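Tapirin (Caldicellulosiruptor hydrothermalis, PDB 6N2C) probably binds cellulose through its C-terminal beta-helix domain, as a tapirin, and carries a zinc ion. Local coordinates at residues N197-T203 with G545-E551; V354-L360 with T374-N380. Where two conformers were deposited one is given. Residue numbers count along the deposited sequence, not the author numbering.

Contact 1 (N197-T203 with G545-E551); sequences NNNITVT and GGNLNIE. With ZN (zinc ion), chain C.
This is a parallel strand pairing between two coils, far apart in sequence, beside a zinc site. Strands 200-203 and 548-551 run 4.7 Å apart at 9°. The register runs from Ile-200 with Leu-548 to Thr-203 with Glu-551. The ladder includes Leu-548 N to Asn-199 O (3.2 Å), Thr-201 N to Leu-548 O (2.9 Å) and Ile-550 N to Thr-201 O (2.8 Å). In-register stacking of adjacent coils marks a parallel beta-helix. At the corner, Asn-199 and Asn-547 adopt the left-handed helical conformation (phi/psi 54°/46° and 55°/53°), and Asn-547 N bonds Asn-198 O (3.0 Å). A CB on Gly-546 would clash with Asn-198 O. A corner water accepts from Asn-199 ND2 (2.9 Å) and donates to Asn-547 OD1 (2.7 Å); Asn-199 OD1 accepts from Asn-220 N. Inside, Ile-200 CG2 meets Ile-550 CD1 at 3.7 Å. Outside, water lies 2.8 Å from Thr-203 OG1, which bonds Tyr-225, and 2.6 Å from Glu-551 OE2. Glu-551 OE1 (chi1 m, chi2 p) binds zinc (2.0 Å) with His-530 and Asp-532.

Contact 2 (V354-L360 with T374-N380); sequences VVYANNL and TVLYCNN
Backbone hydrogen bonds join two successive coils of a parallel beta-helix. Tyr-377 N gives to Val-355 O (2.8 Å), Ala-357 N to Tyr-377 O (2.9 Å) and Val-355 N to Val-375 O (3.0 Å). Strands 354-356 and 374-378 run 4.8 Å apart at 9°. The register is Val-354 with Val-375, Val-355 with Leu-376 and Tyr-356 with Tyr-377. Both segments then turn a corner. Asn-358 (phi/psi -79°/-85°) and Asn-379 (-81°/-54°) leave the extended conformation. Asn-358 O accepts from Asn-379 N (2.8 Å) and Asn-380 N (3.2 Å). Pairing resumes with Leu-360 N to Asn-380 O (2.8 Å).

The corner carries two stacked asparagine pairs, as in the asparagine ladders of beta-helices. Asn-358 and Asn-379 are both t, and Asn-379 ND2 makes a weak bond to Asn-358 OD1 (3.5 Å). Asn-359 and Asn-380 are both m, and Asn-380 ND2 gives to Asn-359 OD1 (3.2 Å). Asn-380 OD1 accepts from Thr-399 N, towards the next coil.

Inside, Val-355 CB packs on Leu-376 CD2 at 3.8 Å, and Leu-360 CB on Cys-378 CB at 3.9 Å. Ile-339 touches Val-355, Ala-357 and Leu-360. On the other face, Tyr-356 and Tyr-377 share chi1 m. Their rings lie nearly parallel (15°) but slid apart, with centroids 5.1 Å apart. Phe-442 meets the Tyr-377 ring, and Val-354 CG1 lies 3.7 Å from Tyr-377 CE1, near the ring plane.

Overall arrangement
The contacts lie on opposite sides of the chain's centre, with contact centres 44 Å apart and nearest atoms about 33 Å apart. Both stack parallel coils of one beta-helix, and both include a corner. Contact 1 leads from its corner into one sheet. Contact 2 runs from the sheet of 354-356 and 374-378 round into that of 359-363 and 380-384. Contact 1 joins segments with 341 residues between them, so contact 2 is nested inside the loop it closes. Each is partly buried, with an aliphatic inner face. Outside, contact 1 has threonines, asparagine, waters and a zinc ligand. Contact 2 has tyrosines along the strands and direct asparagine-to-asparagine bonds at the corner.

Contact 1 (N197-T203 with G545-E551)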
# COMPACT_ATOMS: atom_id res chain seq x y z
N ASN A 197 -7.24 17.44 0.99
CA ASN A 197 -8.56 18.01 1.28
C ASN A 197 -9.47 17.37 0.31
O ASN A 197 -9.02 16.58 -0.56
CB ASN A 197 -8.53 19.50 1.16
CG ASN A 197 -9.42 20.18 2.18
OD1 ASN A 197 -10.54 19.71 2.40
ND2 ASN A 197 -8.92 21.27 2.85
N ASN A 198 -10.75 17.69 0.40
CA ASN A 198 -11.71 16.97 -0.41
C ASN A 198 -11.55 17.27 -1.91
O ASN A 198 -11.24 18.40 -2.30
CB ASN A 198 -13.17 17.33 -0.04
CG ASN A 198 -13.46 17.18 1.44
OD1 ASN A 198 -13.36 18.12 2.18
ND2 ASN A 198 -13.81 15.93 1.87
N ASN A 199 -11.83 16.26 -2.72
CA ASN A 199 -11.81 16.36 -4.19
C ASN A 199 -10.49 16.90 -4.78
O ASN A 199 -10.50 17.83 -5.59
CB ASN A 199 -13.00 17.17 -4.62
CG ASN A 199 -14.26 16.61 -4.00
OD1 ASN A 199 -14.52 15.41 -4.16
ND2 ASN A 199 -15.00 17.42 -3.31
N ILE A 200 -9.36 16.37 -4.29
CA ILE A 200 -8.05 16.68 -4.88
C ILE A 200 -7.73 15.54 -5.81
O ILE A 200 -7.91 14.38 -5.43
CB ILE A 200 -6.98 17.01 -3.80
CG1 ILE A 200 -7.48 18.30 -3.04
CG2 ILE A 200 -5.58 17.22 -4.45
CD1 ILE A 200 -6.59 18.98 -2.04
N THR A 201 -7.25 15.85 -7.02
CA THR A 201 -6.74 14.87 -7.96
C THR A 201 -5.26 15.15 -8.15
O THR A 201 -4.91 16.28 -8.47
CB THR A 201 -7.46 14.96 -9.28
OG1 THR A 201 -8.88 14.72 -9.10
CG2 THR A 201 -6.97 13.97 -10.24
N VAL A 202 -4.44 14.16 -7.88
CA VAL A 202 -2.95 14.29 -7.96
C VAL A 202 -2.50 13.35 -9.08
O VAL A 202 -2.75 12.17 -9.02
CB VAL A 202 -2.29 13.88 -6.65
CG1 VAL A 202 -0.76 13.90 -6.77
CG2 VAL A 202 -2.74 14.75 -5.50
N THR A 203 -1.68 13.88 -10.03
CA THR A 203 -0.97 13.11 -11.02
C THR A 203 0.51 13.40 -10.75
O THR A 203 0.90 14.55 -10.79
CB THR A 203 -1.36 13.50 -12.44
OG1 THR A 203 -2.80 13.43 -12.61
CG2 THR A 203 -0.72 12.55 -13.47
N GLY A 545 -7.73 24.07 0.97
CA GLY A 545 -8.88 23.91 0.13
C GLY A 545 -8.93 22.61 -0.61
O GLY A 545 -7.91 21.89 -0.72
N GLY A 546 -10.13 22.27 -1.10
CA GLY A 546 -10.25 21.13 -2.03
C GLY A 546 -10.50 21.56 -3.45
O GLY A 546 -10.27 22.72 -3.79
N ASN A 547 -11.07 20.66 -4.25
CA ASN A 547 -11.45 20.92 -5.66
C ASN A 547 -10.23 21.44 -6.49
O ASN A 547 -10.25 22.52 -7.10
CB ASN A 547 -12.61 21.87 -5.71
CG ASN A 547 -13.82 21.35 -4.90
OD1 ASN A 547 -14.27 21.97 -3.94
ND2 ASN A 547 -14.28 20.18 -5.25
N LEU A 548 -9.18 20.67 -6.41
CA LEU A 548 -7.86 21.11 -6.93
C LEU A 548 -7.27 19.95 -7.71
O LEU A 548 -7.26 18.77 -7.24
CB LEU A 548 -7.01 21.53 -5.73
CG LEU A 548 -5.46 21.54 -5.96
CD1 LEU A 548 -5.14 22.69 -6.88
CD2 LEU A 548 -4.77 21.82 -4.64
N ASN A 549 -6.73 20.24 -8.93
CA ASN A 549 -6.00 19.27 -9.72
C ASN A 549 -4.49 19.70 -9.60
O ASN A 549 -4.17 20.85 -9.87
CB ASN A 549 -6.37 19.37 -11.17
CG ASN A 549 -7.75 18.91 -11.44
OD1 ASN A 549 -8.12 17.74 -11.13
ND2 ASN A 549 -8.58 19.81 -12.03
N ILE A 550 -3.65 18.72 -9.23
CA ILE A 550 -2.20 18.85 -9.04
C ILE A 550 -1.59 17.97 -10.08
O ILE A 550 -1.88 16.77 -10.18
CB ILE A 550 -1.73 18.43 -7.60
CG1 ILE A 550 -2.40 19.34 -6.58
CG2 ILE A 550 -0.19 18.57 -7.47
CD1 ILE A 550 -2.34 18.87 -5.19
N GLU A 551 -0.69 18.53 -10.89
CA GLU A 551 0.07 17.70 -11.81
C GLU A 551 1.59 18.03 -11.69
O GLU A 551 1.96 19.18 -11.69
CB GLU A 551 -0.33 18.01 -13.25
CG GLU A 551 -1.73 17.50 -13.74
CD GLU A 551 -2.89 18.38 -13.30
OE1 GLU A 551 -2.85 19.60 -13.56
OE2 GLU A 551 -3.87 17.89 -12.64
ZN ZN C . -2.09 20.89 -14.85
O HOH W 1 -10.23 17.39 -8.53
O HOH W 2 -14.62 20.04 -2.05
O HOH W 3 -4.05 15.60 -11.43

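Contact 2 (V354-L360 with T374-N380)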
# COMPACT_ATOMS: atom_id res chain seq x y z
N VAL A 354 -1.29 -21.77 -3.77
CA VAL A 354 -0.84 -22.46 -2.58
C VAL A 354 -0.96 -21.48 -1.42
O VAL A 354 -0.63 -20.33 -1.57
CB VAL A 354 0.67 -22.92 -2.73
CG1 VAL A 354 1.15 -23.63 -1.51
CG2 VAL A 354 0.80 -23.81 -3.94
N VAL A 355 -1.33 -21.98 -0.25
CA VAL A 355 -1.41 -21.21 0.96
C VAL A 355 -0.51 -21.83 2.00
O VAL A 355 -0.58 -23.07 2.23
CB VAL A 355 -2.87 -21.20 1.48
CG1 VAL A 355 -2.93 -20.62 2.92
CG2 VAL A 355 -3.73 -20.47 0.51
N TYR A 356 0.43 -21.04 2.54
CA TYR A 356 1.24 -21.41 3.70
C TYR A 356 0.88 -20.62 4.96
O TYR A 356 0.72 -19.41 4.90
CB TYR A 356 2.71 -21.15 3.41
CG TYR A 356 3.28 -21.87 2.19
CD1 TYR A 356 3.79 -23.20 2.30
CD2 TYR A 356 3.35 -21.26 0.99
CE1 TYR A 356 4.30 -23.83 1.16
CE2 TYR A 356 3.92 -21.87 -0.11
CZ TYR A 356 4.37 -23.15 -0.02
OH TYR A 356 4.87 -23.76 -1.12
N ALA A 357 0.75 -21.31 6.05
CA ALA A 357 0.44 -20.74 7.32
C ALA A 357 1.09 -21.45 8.47
O ALA A 357 1.57 -22.59 8.42
CB ALA A 357 -1.09 -20.75 7.54
N ASN A 358 1.23 -20.69 9.54
CA ASN A 358 1.50 -21.23 10.87
C ASN A 358 0.15 -21.76 11.43
O ASN A 358 -0.17 -22.91 11.22
CB ASN A 358 2.14 -20.16 11.73
CG ASN A 358 2.45 -20.66 13.11
OD1 ASN A 358 2.82 -21.81 13.27
ND2 ASN A 358 2.30 -19.81 14.10
N ASN A 359 -0.68 -20.90 12.05
CA ASN A 359 -2.02 -21.30 12.45
C ASN A 359 -3.02 -20.97 11.39
O ASN A 359 -2.98 -19.91 10.78
CB ASN A 359 -2.40 -20.66 13.78
CG ASN A 359 -1.45 -21.10 14.88
OD1 ASN A 359 -1.04 -22.27 14.94
ND2 ASN A 359 -1.02 -20.16 15.68
N LEU A 360 -3.94 -21.91 11.12
CA LEU A 360 -5.00 -21.66 10.17
C LEU A 360 -6.32 -21.95 10.91
O LEU A 360 -6.54 -23.10 11.37
CB LEU A 360 -4.86 -22.57 8.94
CG LEU A 360 -6.07 -22.52 7.98
CD1 LEU A 360 -6.42 -21.13 7.45
CD2 LEU A 360 -5.95 -23.46 6.83
N THR A 374 -6.47 -25.87 -4.64
CA THR A 374 -5.41 -25.29 -3.80
C THR A 374 -4.91 -26.28 -2.81
O THR A 374 -5.75 -27.03 -2.20
CB THR A 374 -5.96 -24.03 -3.08
OG1 THR A 374 -6.41 -23.09 -4.03
CG2 THR A 374 -4.94 -23.34 -2.11
N VAL A 375 -3.58 -26.22 -2.56
CA VAL A 375 -2.98 -26.90 -1.49
C VAL A 375 -2.75 -25.93 -0.33
O VAL A 375 -2.18 -24.85 -0.55
CB VAL A 375 -1.66 -27.54 -1.93
CG1 VAL A 375 -1.05 -28.33 -0.80
CG2 VAL A 375 -1.88 -28.41 -3.16
N LEU A 376 -3.13 -26.30 0.88
CA LEU A 376 -2.92 -25.52 2.08
C LEU A 376 -1.97 -26.25 3.02
O LEU A 376 -2.19 -27.45 3.34
CB LEU A 376 -4.24 -25.19 2.76
CG LEU A 376 -5.17 -24.41 1.81
CD1 LEU A 376 -6.15 -25.34 1.14
CD2 LEU A 376 -5.90 -23.29 2.49
N TYR A 377 -0.93 -25.56 3.48
CA TYR A 377 0.02 -26.06 4.43
C TYR A 377 -0.12 -25.25 5.74
O TYR A 377 -0.07 -24.03 5.69
CB TYR A 377 1.49 -25.89 3.91
CG TYR A 377 1.83 -26.58 2.68
CD1 TYR A 377 1.57 -26.07 1.45
CD2 TYR A 377 2.43 -27.83 2.75
CE1 TYR A 377 1.86 -26.74 0.29
CE2 TYR A 377 2.75 -28.52 1.62
CZ TYR A 377 2.50 -27.99 0.40
OH TYR A 377 2.80 -28.70 -0.74
N CYS A 378 -0.29 -25.94 6.86
CA CYS A 378 -0.30 -25.32 8.16
C CYS A 378 0.41 -26.13 9.24
O CYS A 378 0.55 -27.37 9.15
CB CYS A 378 -1.73 -24.89 8.59
SG CYS A 378 -2.80 -26.33 8.82
N ASN A 379 0.80 -25.42 10.31
CA ASN A 379 1.24 -26.09 11.51
C ASN A 379 0.05 -26.56 12.36
O ASN A 379 -0.10 -27.75 12.64
CB ASN A 379 2.19 -25.22 12.31
CG ASN A 379 2.49 -25.84 13.71
OD1 ASN A 379 2.61 -27.06 13.84
ND2 ASN A 379 2.69 -24.99 14.71
N ASN A 380 -0.87 -25.64 12.69
CA ASN A 380 -2.06 -26.02 13.39
C ASN A 380 -3.26 -25.63 12.58
O ASN A 380 -3.29 -24.53 12.00
CB ASN A 380 -2.11 -25.40 14.78
CG ASN A 380 -1.03 -25.93 15.70
OD1 ASN A 380 -0.76 -27.14 15.78
ND2 ASN A 380 -0.41 -25.00 16.45